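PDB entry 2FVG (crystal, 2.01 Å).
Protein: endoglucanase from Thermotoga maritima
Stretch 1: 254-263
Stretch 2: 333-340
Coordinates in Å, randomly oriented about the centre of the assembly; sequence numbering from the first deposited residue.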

# COMPACT_ATOMS: atom_id res chain seq x y z
N ILE A 254 1.75 -15.87 12.43
CA ILE A 254 0.95 -16.63 11.45
C ILE A 254 0.88 -18.11 11.82
O ILE A 254 1.68 -18.91 11.31
CB ILE A 254 1.49 -16.55 9.97
CG1 ILE A 254 1.76 -15.10 9.54
CG2 ILE A 254 0.48 -17.23 8.99
CD1 ILE A 254 2.16 -14.95 8.11
N PRO A 255 -0.08 -18.47 12.69
CA PRO A 255 -0.26 -19.85 13.12
C PRO A 255 -0.61 -20.75 11.95
O PRO A 255 -1.18 -20.29 10.97
CB PRO A 255 -1.44 -19.76 14.10
CG PRO A 255 -2.15 -18.50 13.74
CD PRO A 255 -1.06 -17.57 13.32
N LYS A 256 -0.26 -22.02 12.07
CA LYS A 256 -0.50 -22.98 11.00
C LYS A 256 -1.97 -23.01 10.61
O LYS A 256 -2.29 -23.09 9.42
CB LYS A 256 -0.01 -24.37 11.43
CG LYS A 256 -0.00 -25.42 10.32
N GLU A 257 -2.86 -22.90 11.61
CA GLU A 257 -4.31 -22.96 11.41
C GLU A 257 -4.79 -21.91 10.44
O GLU A 257 -5.65 -22.18 9.59
CB GLU A 257 -5.05 -22.77 12.75
CG GLU A 257 -4.84 -23.88 13.78
CD GLU A 257 -3.46 -23.85 14.43
OE1 GLU A 257 -2.86 -22.76 14.53
OE2 GLU A 257 -2.99 -24.94 14.86
N ILE A 258 -4.25 -20.71 10.57
CA ILE A 258 -4.59 -19.61 9.69
C ILE A 258 -3.99 -19.81 8.31
O ILE A 258 -4.69 -19.66 7.31
CB ILE A 258 -4.21 -18.24 10.29
CG1 ILE A 258 -5.15 -17.93 11.47
CG2 ILE A 258 -4.30 -17.17 9.23
CD1 ILE A 258 -5.06 -16.54 12.02
N PHE A 259 -2.70 -20.14 8.25
CA PHE A 259 -2.06 -20.38 6.96
C PHE A 259 -2.87 -21.39 6.15
O PHE A 259 -3.22 -21.14 5.00
CB PHE A 259 -0.60 -20.86 7.14
CG PHE A 259 0.07 -21.27 5.84
CD1 PHE A 259 0.66 -20.33 5.01
CD2 PHE A 259 0.07 -22.60 5.44
CE1 PHE A 259 1.26 -20.70 3.80
CE2 PHE A 259 0.67 -22.99 4.24
CZ PHE A 259 1.26 -22.03 3.42
N GLN A 260 -3.21 -22.51 6.78
CA GLN A 260 -3.91 -23.61 6.14
C GLN A 260 -5.33 -23.26 5.73
O GLN A 260 -5.79 -23.72 4.69
CB GLN A 260 -3.90 -24.85 7.04
CG GLN A 260 -4.24 -26.16 6.32
CD GLN A 260 -3.24 -26.52 5.23
OE1 GLN A 260 -2.02 -26.46 5.43
NE2 GLN A 260 -3.74 -26.90 4.06
N THR A 261 -6.02 -22.46 6.54
CA THR A 261 -7.38 -22.01 6.21
C THR A 261 -7.36 -21.20 4.92
O THR A 261 -8.23 -21.36 4.06
CB THR A 261 -8.00 -21.15 7.34
OG1 THR A 261 -8.15 -21.95 8.51
CG2 THR A 261 -9.37 -20.60 6.94
N ILE A 262 -6.37 -20.32 4.81
CA ILE A 262 -6.24 -19.48 3.62
C ILE A 262 -5.98 -20.34 2.38
O ILE A 262 -6.62 -20.19 1.34
CB ILE A 262 -5.15 -18.42 3.81
CG1 ILE A 262 -5.52 -17.49 4.96
CG2 ILE A 262 -5.01 -17.60 2.54
CD1 ILE A 262 -4.42 -16.46 5.33
N VAL A 263 -5.05 -21.27 2.51
CA VAL A 263 -4.71 -22.18 1.41
C VAL A 263 -5.90 -23.04 1.01
O VAL A 263 -6.20 -23.17 -0.18
CB VAL A 263 -3.53 -23.10 1.79
CG1 VAL A 263 -3.44 -24.30 0.84
CG2 VAL A 263 -2.26 -22.32 1.83
N GLY A 333 -15.81 -16.71 7.31
CA GLY A 333 -15.44 -16.58 8.72
C GLY A 333 -14.66 -17.75 9.32
O GLY A 333 -14.38 -17.76 10.51
N LYS A 334 -14.30 -18.73 8.50
CA LYS A 334 -13.53 -19.89 8.97
C LYS A 334 -12.20 -19.46 9.57
O LYS A 334 -11.71 -20.08 10.51
CB LYS A 334 -13.33 -20.88 7.82
CG LYS A 334 -14.61 -21.68 7.51
CD LYS A 334 -14.47 -22.56 6.28
N ILE A 335 -11.63 -18.38 9.05
CA ILE A 335 -10.37 -17.89 9.52
C ILE A 335 -10.49 -17.37 10.96
O ILE A 335 -9.54 -17.42 11.73
CB ILE A 335 -9.77 -16.85 8.54
CG1 ILE A 335 -8.25 -16.78 8.71
CG2 ILE A 335 -10.51 -15.48 8.62
CD1 ILE A 335 -7.56 -15.76 7.82
N VAL A 336 -11.68 -16.88 11.32
CA VAL A 336 -11.94 -16.40 12.67
C VAL A 336 -12.22 -17.61 13.56
O VAL A 336 -11.70 -17.71 14.67
CB VAL A 336 -13.14 -15.41 12.71
CG1 VAL A 336 -13.58 -15.17 14.13
CG2 VAL A 336 -12.79 -14.08 12.02
N GLU A 337 -13.03 -18.54 13.07
CA GLU A 337 -13.39 -19.72 13.83
C GLU A 337 -12.19 -20.62 14.21
O GLU A 337 -12.19 -21.21 15.28
CB GLU A 337 -14.47 -20.50 13.08
CG GLU A 337 -15.75 -19.69 12.91
CD GLU A 337 -16.71 -20.26 11.87
OE1 GLU A 337 -16.37 -21.25 11.19
OE2 GLU A 337 -17.83 -19.70 11.73
N VAL A 338 -11.17 -20.70 13.35
CA VAL A 338 -10.02 -21.57 13.64
C VAL A 338 -9.10 -21.12 14.80
O VAL A 338 -8.29 -21.91 15.29
CB VAL A 338 -9.13 -21.91 12.37
CG1 VAL A 338 -9.90 -22.78 11.37
CG2 VAL A 338 -8.57 -20.65 11.71
N VAL A 339 -9.21 -19.87 15.22
CA VAL A 339 -8.36 -19.36 16.29
C VAL A 339 -9.14 -18.98 17.54
O VAL A 339 -8.65 -18.23 18.39
CB VAL A 339 -7.49 -18.16 15.83
CG1 VAL A 339 -6.39 -18.64 14.89
CG2 VAL A 339 -8.33 -17.05 15.20
N SER A 340 -10.37 -19.48 17.63
CA SER A 340 -11.25 -19.21 18.76
C SER A 340 -12.16 -20.40 19.06
O SER A 340 -12.09 -21.44 18.38
CB SER A 340 -12.07 -17.92 18.52
OG SER A 340 -12.79 -17.97 17.30
OXT SER A 340 -12.97 -20.39 19.99

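The first turns of a helix in stretch 1 pack against a short helix and the C-terminal turn of stretch 2, burying 353 Å² in all; no hydrogen bond joins the two among the modelled atoms, and the contact is mainly van der Waals packing, largely apolar. Pro 255, the N-cap of the first helix, reaches stretch 2 loosely, its CG 4.4 Å from CG1 of Val 339. Glu 257 points its CB toward Val 338 (CB to CB, 4.2 Å), but the end of its m, p side chain leads away. The backbone O of Glu 257 lies 3.9 Å from Val 338 CG2. Ile 258 is buried and touches three residues: CG1 meets Val 339 CG1 at 3.7 Å and Val 338 CG2 at 4.4 Å, while CG2 meets Ile 335 CD1 at 3.8 Å. One turn on, Thr 261 points toward stretch 2. Thr 261 OG1 donates to Glu 257 O (2.7 Å), satisfying the hydroxyl within its own helix, and the same atom also lies 3.5 Å from Val 338 CG1. Thr 261 CG2 rests against the start of the second helix, 3.8 Å from Ile 335 N and 4.1 Å from Lys 334 CB. Ile 262 closes the contact, its CG1 3.9 Å from CD1 of the extended t, t Ile 335, whose CD1 touches both Ile 258 and Ile 262.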